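PDB 4H3D: 3-dehydroquinate dehydratase from Clostridium difficile, which catalyses the cis-dehydration of 3-dehydroquinate to 3-dehydroshikimate through an imine intermediate, the third step of the chorismate pathway. Local coordinates for residues Lys106-Glu120 / Val131-Ser145. Sequence-based numbering, arbitrary orientation.
Sequences KEISNTGLVDLIDVE and VVNFAHKKEVKVIIS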
ATOM      1  N   LYS B 106      -0.139   0.039 -36.615  1.00 22.00           N
ATOM      2  CA  LYS B 106      -0.636   1.084 -37.495  1.00 23.53           C
ATOM      3  C   LYS B 106      -2.020   0.737 -38.013  1.00 24.64           C
ATOM      4  O   LYS B 106      -2.921   1.554 -37.976  1.00 24.92           O
ATOM      5  CB  LYS B 106       0.339   1.311 -38.648  1.00 23.06           C
ATOM      6  CG  LYS B 106       1.642   1.968 -38.199  1.00 25.74           C
ATOM      7  CD  LYS B 106       2.570   2.265 -39.374  1.00 31.20           C
ATOM      8  CE  LYS B 106       2.069   3.386 -40.257  1.00 35.24           C
ATOM      9  NZ  LYS B 106       2.871   3.469 -41.530  1.00 38.89           N
ATOM     10  N   GLU B 107      -2.191  -0.491 -38.479  1.00 24.12           N
ATOM     11  CA  GLU B 107      -3.469  -0.911 -39.023  1.00 27.70           C
ATOM     12  C   GLU B 107      -4.564  -0.876 -37.987  1.00 26.70           C
ATOM     13  O   GLU B 107      -5.698  -0.485 -38.290  1.00 25.33           O
ATOM     14  CB  GLU B 107      -3.369  -2.323 -39.612  1.00 29.82           C
ATOM     15  CG  GLU B 107      -2.688  -2.367 -40.945  1.00 37.46           C
ATOM     16  CD  GLU B 107      -3.555  -1.793 -42.046  1.00 47.72           C
ATOM     17  OE1 GLU B 107      -4.793  -2.025 -42.029  1.00 50.82           O
ATOM     18  OE2 GLU B 107      -2.999  -1.116 -42.934  1.00 56.62           O
ATOM     19  N   ILE B 108      -4.244  -1.284 -36.761  1.00 25.04           N
ATOM     20  CA  ILE B 108      -5.241  -1.297 -35.718  1.00 23.61           C
ATOM     21  C   ILE B 108      -5.562   0.132 -35.280  1.00 23.44           C
ATOM     22  O   ILE B 108      -6.729   0.440 -35.019  1.00 22.02           O
ATOM     23  CB  ILE B 108      -4.837  -2.212 -34.526  1.00 24.83           C
ATOM     24  CG1 ILE B 108      -4.743  -3.659 -34.999  1.00 25.34           C
ATOM     25  CG2 ILE B 108      -5.855  -2.109 -33.380  1.00 19.06           C
ATOM     26  CD1 ILE B 108      -5.928  -4.134 -35.816  1.00 28.81           C
ATOM     27  N   SER B 109      -4.548   1.001 -35.217  1.00 22.48           N
ATOM     28  CA  SER B 109      -4.789   2.421 -34.889  1.00 22.86           C
ATOM     29  C   SER B 109      -5.692   3.040 -35.928  1.00 24.21           C
ATOM     30  O   SER B 109      -6.498   3.894 -35.616  1.00 24.32           O
ATOM     31  CB  SER B 109      -3.489   3.234 -34.864  1.00 21.71           C
ATOM     32  OG  SER B 109      -2.624   2.813 -33.850  1.00 20.61           O
ATOM     33  N   ASN B 110      -5.533   2.604 -37.181  1.00 26.97           N
ATOM     34  CA  ASN B 110      -6.320   3.134 -38.286  1.00 27.62           C
ATOM     35  C   ASN B 110      -7.818   2.789 -38.231  1.00 28.15           C
ATOM     36  O   ASN B 110      -8.628   3.497 -38.824  1.00 28.71           O
ATOM     37  CB  ASN B 110      -5.744   2.671 -39.637  1.00 29.40           C
ATOM     38  CG  ASN B 110      -6.352   3.407 -40.796  1.00 34.91           C
ATOM     39  OD1 ASN B 110      -6.380   4.633 -40.804  1.00 37.45           O
ATOM     40  ND2 ASN B 110      -6.864   2.665 -41.786  1.00 33.62           N
ATOM     41  N   THR B 111      -8.188   1.715 -37.524  1.00 26.06           N
ATOM     42  CA  THR B 111      -9.604   1.316 -37.449  1.00 28.32           C
ATOM     43  C   THR B 111     -10.476   2.318 -36.719  1.00 29.87           C
ATOM     44  O   THR B 111     -11.664   2.381 -36.959  1.00 29.65           O
ATOM     45  CB  THR B 111      -9.801  -0.033 -36.723  1.00 29.22           C
ATOM     46  OG1 THR B 111      -9.393   0.092 -35.354  1.00 24.02           O
ATOM     47  CG2 THR B 111      -9.027  -1.142 -37.411  1.00 28.96           C
ATOM     48  N   GLY B 112      -9.879   3.104 -35.829  1.00 27.72           N
ATOM     49  CA  GLY B 112     -10.635   4.026 -35.005  1.00 29.13           C
ATOM     50  C   GLY B 112     -11.303   3.293 -33.834  1.00 30.04           C
ATOM     51  O   GLY B 112     -12.020   3.900 -33.053  1.00 30.39           O
ATOM     52  N   LEU B 113     -11.039   1.992 -33.700  1.00 30.53           N
ATOM     53  CA  LEU B 113     -11.654   1.180 -32.640  1.00 30.83           C
ATOM     54  C   LEU B 113     -10.854   1.115 -31.331  1.00 30.00           C
ATOM     55  O   LEU B 113     -11.394   0.671 -30.315  1.00 32.46           O
ATOM     56  CB  LEU B 113     -11.915  -0.247 -33.148  1.00 29.20           C
ATOM     57  CG  LEU B 113     -12.810  -0.359 -34.385  1.00 35.38           C
ATOM     58  CD1 LEU B 113     -13.056  -1.824 -34.745  1.00 34.49           C
ATOM     59  CD2 LEU B 113     -14.139   0.361 -34.160  1.00 40.10           C
ATOM     60  N   VAL B 114      -9.580   1.529 -31.347  1.00 27.95           N
ATOM     61  CA  VAL B 114      -8.756   1.532 -30.112  1.00 25.32           C
ATOM     62  C   VAL B 114      -8.469   2.953 -29.653  1.00 25.00           C
ATOM     63  O   VAL B 114      -8.246   3.854 -30.468  1.00 26.76           O
ATOM     64  CB  VAL B 114      -7.421   0.733 -30.269  1.00 24.49           C
ATOM     65  CG1 VAL B 114      -7.718  -0.739 -30.608  1.00 22.61           C
ATOM     66  CG2 VAL B 114      -6.515   1.345 -31.311  1.00 23.67           C
ATOM     67  N   ASP B 115      -8.467   3.147 -28.345  1.00 24.57           N
ATOM     68  CA  ASP B 115      -8.277   4.461 -27.745  1.00 25.76           C
ATOM     69  C   ASP B 115      -6.823   4.734 -27.391  1.00 23.96           C
ATOM     70  O   ASP B 115      -6.392   5.901 -27.386  1.00 22.62           O
ATOM     71  CB  ASP B 115      -9.164   4.563 -26.520  1.00 26.09           C
ATOM     72  CG  ASP B 115     -10.605   4.387 -26.870  1.00 30.55           C
ATOM     73  OD1 ASP B 115     -11.139   5.265 -27.576  1.00 33.34           O
ATOM     74  OD2 ASP B 115     -11.203   3.370 -26.471  1.00 26.29           O
ATOM     75  N   LEU B 116      -6.094   3.660 -27.066  1.00 21.22           N
ATOM     76  CA  LEU B 116      -4.660   3.709 -26.767  1.00 21.69           C
ATOM     77  C   LEU B 116      -3.967   2.484 -27.332  1.00 20.34           C
ATOM     78  O   LEU B 116      -4.586   1.438 -27.522  1.00 19.51           O
ATOM     79  CB  LEU B 116      -4.369   3.692 -25.252  1.00 21.81           C
ATOM     80  CG  LEU B 116      -5.197   4.543 -24.300  1.00 26.35           C
ATOM     81  CD1 LEU B 116      -6.418   3.759 -23.803  1.00 23.24           C
ATOM     82  CD2 LEU B 116      -4.360   4.967 -23.116  1.00 26.41           C
ATOM     83  N   ILE B 117      -2.673   2.621 -27.584  1.00 20.71           N
ATOM     84  CA  ILE B 117      -1.831   1.500 -27.966  1.00 20.54           C
ATOM     85  C   ILE B 117      -0.581   1.556 -27.114  1.00 20.65           C
ATOM     86  O   ILE B 117      -0.176   2.636 -26.691  1.00 20.02           O
ATOM     87  CB  ILE B 117      -1.411   1.495 -29.474  1.00 19.94           C
ATOM     88  CG1 ILE B 117      -0.714   2.810 -29.866  1.00 21.33           C
ATOM     89  CG2 ILE B 117      -2.603   1.242 -30.337  1.00 22.57           C
ATOM     90  CD1 ILE B 117      -0.046   2.770 -31.287  1.00 22.20           C
ATOM     91  N   ASP B 118       0.019   0.396 -26.870  1.00 19.71           N
ATOM     92  CA  ASP B 118       1.260   0.313 -26.091  1.00 23.38           C
ATOM     93  C   ASP B 118       2.390  -0.062 -27.041  1.00 23.55           C
ATOM     94  O   ASP B 118       2.337  -1.113 -27.692  1.00 27.72           O
ATOM     95  CB  ASP B 118       1.102  -0.702 -24.934  1.00 25.07           C
ATOM     96  CG  ASP B 118       2.413  -0.961 -24.153  1.00 27.77           C
ATOM     97  OD1 ASP B 118       3.453  -1.206 -24.794  1.00 24.21           O
ATOM     98  OD2 ASP B 118       2.377  -1.003 -22.895  1.00 27.02           O
ATOM     99  N   VAL B 119       3.382   0.824 -27.160  1.00 22.43           N
ATOM    100  CA  VAL B 119       4.544   0.559 -27.995  1.00 22.86           C
ATOM    101  C   VAL B 119       5.805   0.510 -27.103  1.00 21.87           C
ATOM    102  O   VAL B 119       5.969   1.309 -26.202  1.00 21.85           O
ATOM    103  CB  VAL B 119       4.686   1.593 -29.151  1.00 23.33           C
ATOM    104  CG1 VAL B 119       3.370   1.679 -29.949  1.00 29.41           C
ATOM    105  CG2 VAL B 119       5.047   2.927 -28.644  1.00 26.57           C
ATOM    106  N   GLU B 120       6.686  -0.435 -27.378  1.00 21.29           N
ATOM    107  CA  GLU B 120       7.874  -0.647 -26.557  1.00 20.30           C
ATOM    108  C   GLU B 120       9.062   0.242 -26.936  1.00 20.74           C
ATOM    109  O   GLU B 120       9.469   0.270 -28.097  1.00 20.76           O
ATOM    110  CB  GLU B 120       8.265  -2.122 -26.654  1.00 20.87           C
ATOM    111  CG  GLU B 120       7.274  -3.012 -25.998  1.00 24.18           C
ATOM    112  CD  GLU B 120       7.348  -4.451 -26.472  1.00 31.71           C
ATOM    113  OE1 GLU B 120       8.193  -4.758 -27.345  1.00 33.75           O
ATOM    114  OE2 GLU B 120       6.547  -5.266 -25.978  1.00 24.55           O
ATOM    115  N   VAL B 131       5.082   4.653 -35.573  1.00 25.37           N
ATOM    116  CA  VAL B 131       3.848   4.249 -34.914  1.00 24.31           C
ATOM    117  C   VAL B 131       3.229   5.385 -34.091  1.00 23.51           C
ATOM    118  O   VAL B 131       2.011   5.560 -34.102  1.00 23.10           O
ATOM    119  CB  VAL B 131       4.045   3.008 -34.035  1.00 24.56           C
ATOM    120  CG1 VAL B 131       2.729   2.596 -33.412  1.00 24.87           C
ATOM    121  CG2 VAL B 131       4.628   1.863 -34.879  1.00 25.81           C
ATOM    122  N   VAL B 132       4.053   6.154 -33.387  1.00 22.59           N
ATOM    123  CA  VAL B 132       3.514   7.262 -32.581  1.00 22.93           C
ATOM    124  C   VAL B 132       2.884   8.348 -33.456  1.00 24.63           C
ATOM    125  O   VAL B 132       1.775   8.791 -33.188  1.00 24.82           O
ATOM    126  CB  VAL B 132       4.572   7.895 -31.664  1.00 23.99           C
ATOM    127  CG1 VAL B 132       4.037   9.189 -31.051  1.00 24.69           C
ATOM    128  CG2 VAL B 132       4.966   6.939 -30.592  1.00 21.33           C
ATOM    129  N   ASN B 133       3.579   8.758 -34.510  1.00 25.42           N
ATOM    130  CA  ASN B 133       3.061   9.797 -35.383  1.00 28.08           C
ATOM    131  C   ASN B 133       1.748   9.375 -36.026  1.00 26.65           C
ATOM    132  O   ASN B 133       0.811  10.168 -36.114  1.00 25.48           O
ATOM    133  CB  ASN B 133       4.088  10.191 -36.457  1.00 30.26           C
ATOM    134  CG  ASN B 133       5.226  11.031 -35.903  1.00 38.98           C
ATOM    135  OD1 ASN B 133       5.058  11.755 -34.908  1.00 44.39           O
ATOM    136  ND2 ASN B 133       6.397  10.958 -36.556  1.00 43.21           N
ATOM    137  N   PHE B 134       1.656   8.112 -36.434  1.00 25.79           N
ATOM    138  CA  PHE B 134       0.444   7.633 -37.060  1.00 23.83           C
ATOM    139  C   PHE B 134      -0.710   7.546 -36.064  1.00 22.59           C
ATOM    140  O   PHE B 134      -1.841   7.941 -36.380  1.00 24.94           O
ATOM    141  CB  PHE B 134       0.648   6.293 -37.754  1.00 24.39           C
ATOM    142  CG  PHE B 134      -0.510   5.901 -38.576  1.00 26.67           C
ATOM    143  CD1 PHE B 134      -0.707   6.481 -39.824  1.00 31.43           C
ATOM    144  CD2 PHE B 134      -1.453   5.013 -38.094  1.00 27.48           C
ATOM    145  CE1 PHE B 134      -1.798   6.147 -40.584  1.00 34.72           C
ATOM    146  CE2 PHE B 134      -2.558   4.674 -38.861  1.00 27.98           C
ATOM    147  CZ  PHE B 134      -2.731   5.239 -40.099  1.00 32.64           C
ATOM    148  N   ALA B 135      -0.438   7.008 -34.877  1.00 20.77           N
ATOM    149  CA  ALA B 135      -1.436   6.944 -33.829  1.00 21.28           C
ATOM    150  C   ALA B 135      -1.982   8.337 -33.555  1.00 20.46           C
ATOM    151  O   ALA B 135      -3.197   8.522 -33.457  1.00 21.50           O
ATOM    152  CB  ALA B 135      -0.844   6.326 -32.531  1.00 19.31           C
ATOM    153  N   HIS B 136      -1.103   9.324 -33.459  1.00 20.58           N
ATOM    154  CA  HIS B 136      -1.572  10.687 -33.181  1.00 22.68           C
ATOM    155  C   HIS B 136      -2.398  11.257 -34.307  1.00 25.19           C
ATOM    156  O   HIS B 136      -3.373  11.971 -34.057  1.00 25.51           O
ATOM    157  CB  HIS B 136      -0.449  11.600 -32.771  1.00 24.12           C
ATOM    158  CG  HIS B 136       0.090  11.291 -31.409  1.00 26.95           C
ATOM    159  ND1 HIS B 136       1.390  11.547 -31.047  1.00 23.94           N
ATOM    160  CD2 HIS B 136      -0.493  10.702 -30.333  1.00 28.58           C
ATOM    161  CE1 HIS B 136       1.581  11.158 -29.796  1.00 27.08           C
ATOM    162  NE2 HIS B 136       0.456  10.644 -29.340  1.00 27.26           N
ATOM    163  N   LYS B 137      -2.045  10.914 -35.544  1.00 25.81           N
ATOM    164  CA  LYS B 137      -2.830  11.336 -36.678  1.00 28.01           C
ATOM    165  C   LYS B 137      -4.264  10.808 -36.548  1.00 28.30           C
ATOM    166  O   LYS B 137      -5.208  11.456 -36.982  1.00 32.19           O
ATOM    167  CB  LYS B 137      -2.203  10.845 -37.981  1.00 30.21           C
ATOM    168  CG  LYS B 137      -2.891  11.355 -39.204  1.00 34.37           C
ATOM    169  CD  LYS B 137      -2.204  10.920 -40.457  1.00 39.58           C
ATOM    170  CE  LYS B 137      -2.908  11.511 -41.667  1.00 43.76           C
ATOM    171  NZ  LYS B 137      -2.210  11.185 -42.931  1.00 47.93           N
ATOM    172  N   LYS B 138      -4.421   9.638 -35.939  1.00 28.44           N
ATOM    173  CA  LYS B 138      -5.738   9.009 -35.748  1.00 29.21           C
ATOM    174  C   LYS B 138      -6.340   9.260 -34.354  1.00 28.06           C
ATOM    175  O   LYS B 138      -7.285   8.608 -33.965  1.00 28.16           O
ATOM    176  CB  LYS B 138      -5.619   7.498 -35.985  1.00 29.81           C
ATOM    177  CG  LYS B 138      -5.113   7.115 -37.368  1.00 36.54           C
ATOM    178  CD  LYS B 138      -5.965   7.709 -38.492  1.00 42.70           C
ATOM    179  CE  LYS B 138      -7.447   7.345 -38.335  1.00 49.61           C
ATOM    180  NZ  LYS B 138      -8.317   8.018 -39.368  1.00 56.09           N
ATOM    181  N   GLU B 139      -5.781  10.200 -33.599  1.00 29.26           N
ATOM    182  CA  GLU B 139      -6.301  10.551 -32.267  1.00 28.12           C
ATOM    183  C   GLU B 139      -6.273   9.367 -31.269  1.00 27.56           C
ATOM    184  O   GLU B 139      -7.131   9.245 -30.392  1.00 26.50           O
ATOM    185  CB  GLU B 139      -7.712  11.132 -32.379  1.00 29.47           C
ATOM    186  CG  GLU B 139      -7.823  12.221 -33.436  1.00 31.44           C
ATOM    187  CD  GLU B 139      -9.175  12.931 -33.439  1.00 36.32           C
ATOM    188  OE1 GLU B 139      -9.999  12.624 -34.313  1.00 39.41           O
ATOM    189  OE2 GLU B 139      -9.411  13.785 -32.561  1.00 35.19           O
ATOM    190  N   VAL B 140      -5.273   8.516 -31.427  1.00 22.63           N
ATOM    191  CA  VAL B 140      -5.047   7.397 -30.551  1.00 22.05           C
ATOM    192  C   VAL B 140      -3.942   7.802 -29.574  1.00 22.75           C
ATOM    193  O   VAL B 140      -2.941   8.368 -29.987  1.00 24.60           O
ATOM    194  CB  VAL B 140      -4.610   6.158 -31.358  1.00 19.94           C
ATOM    195  CG1 VAL B 140      -4.212   4.977 -30.413  1.00 18.31           C
ATOM    196  CG2 VAL B 140      -5.703   5.760 -32.310  1.00 20.00           C
ATOM    197  N   LYS B 141      -4.142   7.532 -28.282  1.00 22.80           N
ATOM    198  CA  LYS B 141      -3.143   7.837 -27.266  1.00 23.62           C
ATOM    199  C   LYS B 141      -2.073   6.753 -27.211  1.00 22.67           C
ATOM    200  O   LYS B 141      -2.328   5.577 -27.483  1.00 21.41           O
ATOM    201  CB  LYS B 141      -3.793   8.020 -25.892  1.00 23.59           C
ATOM    202  CG  LYS B 141      -4.894   9.046 -25.865  1.00 27.32           C
ATOM    203  CD  LYS B 141      -4.444  10.425 -26.347  1.00 31.82           C
ATOM    204  CE  LYS B 141      -5.607  11.405 -26.267  1.00 40.02           C
ATOM    205  NZ  LYS B 141      -5.284  12.714 -26.877  1.00 41.29           N
ATOM    206  N   VAL B 142      -0.857   7.140 -26.853  1.00 22.09           N
ATOM    207  CA  VAL B 142       0.221   6.180 -26.869  1.00 20.66           C
ATOM    208  C   VAL B 142       0.909   6.022 -25.530  1.00 20.88           C
ATOM    209  O   VAL B 142       1.279   6.994 -24.878  1.00 22.20           O
ATOM    210  CB  VAL B 142       1.276   6.546 -27.927  1.00 20.79           C
ATOM    211  CG1 VAL B 142       2.448   5.517 -27.925  1.00 20.44           C
ATOM    212  CG2 VAL B 142       0.631   6.600 -29.314  1.00 21.95           C
ATOM    213  N   ILE B 143       1.025   4.770 -25.124  1.00 22.44           N
ATOM    214  CA  ILE B 143       1.816   4.383 -23.980  1.00 22.02           C
ATOM    215  C   ILE B 143       3.132   3.888 -24.597  1.00 20.95           C
ATOM    216  O   ILE B 143       3.098   3.081 -25.521  1.00 20.85           O
ATOM    217  CB  ILE B 143       1.175   3.185 -23.206  1.00 21.33           C
ATOM    218  CG1 ILE B 143      -0.043   3.633 -22.409  1.00 21.79           C
ATOM    219  CG2 ILE B 143       2.184   2.554 -22.252  1.00 21.71           C
ATOM    220  CD1 ILE B 143      -0.767   2.481 -21.726  1.00 22.87           C
ATOM    221  N   ILE B 144       4.274   4.422 -24.156  1.00 21.27           N
ATOM    222  CA  ILE B 144       5.560   3.860 -24.571  1.00 20.53           C
ATOM    223  C   ILE B 144       6.026   3.128 -23.321  1.00 20.13           C
ATOM    224  O   ILE B 144       6.096   3.709 -22.253  1.00 21.19           O
ATOM    225  CB  ILE B 144       6.568   4.908 -25.030  1.00 21.19           C
ATOM    226  CG1 ILE B 144       6.029   5.647 -26.257  1.00 22.95           C
ATOM    227  CG2 ILE B 144       7.930   4.242 -25.319  1.00 21.71           C
ATOM    228  CD1 ILE B 144       6.990   6.718 -26.866  1.00 20.21           C
ATOM    229  N   SER B 145       6.289   1.843 -23.442  1.00 20.05           N
ATOM    230  CA  SER B 145       6.628   1.047 -22.279  1.00 19.49           C
ATOM    231  C   SER B 145       8.023   0.457 -22.301  1.00 18.84           C
ATOM    232  O   SER B 145       8.637   0.289 -23.359  1.00 18.92           O
ATOM    233  CB  SER B 145       5.612  -0.097 -22.126  1.00 21.17           C
ATOM    234  OG  SER B 145       5.707  -1.018 -23.204  1.00 22.43           O
TER
HETATM  235  O   HOH W   1       0.034   3.516 -35.103  1.00 34.10           O
HETATM  236  O   HOH W   2      -7.790   8.008 -28.084  1.00 25.34           O
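Neighbouring parallel strands of the TIM barrel, 116-120 and 141-145, pair through Ile117 and Val119, whose N and O atoms bond to residues flanking their partners Val142 and Ile144: Lys141 O and Ile143 N for the first, Ile143 O and Ser145 N for the second. The bond from Ile143 N to Ile117 O measures 2.9 Å and is almost straight, 173° at the hydrogen. Outside the barrel, helix 125-137 makes the right-handed beta-alpha-beta crossover between these strands, and Val131 packs it onto them. Ile117 holds CG1 between its backbone N and carbonyl carbon (chi1 56°), which carries CD1 to 3.5 Å from Val131 CG1, a tight carbon pair; Val119 CG1 meets the same methyl at 3.6 Å. The end of helix 98-110, residues 106-110, runs nearly parallel to 131-137. There Lys106 CE lies over one face of the Phe134 ring, 4.0 Å from Phe134 CG, while NZ is salt-bridged to Glu130; Asn110 OD1 approaches the ring edge, 3.8 Å from Phe134 CZ. A water links Ser109 OG to Val131 O, and the hydroxyl also bonds to Asn105 O. On the barrel's inner side, Ser145 OG donates to Asp118 OD1 (2.8 Å) from the syn side, 17° out of the carboxylate plane. Asp118 OD2 and Glu120 OE2 form salt bridges with Arg86, consistent with the two carboxylates positioning this 3-dehydroquinate-binding residue.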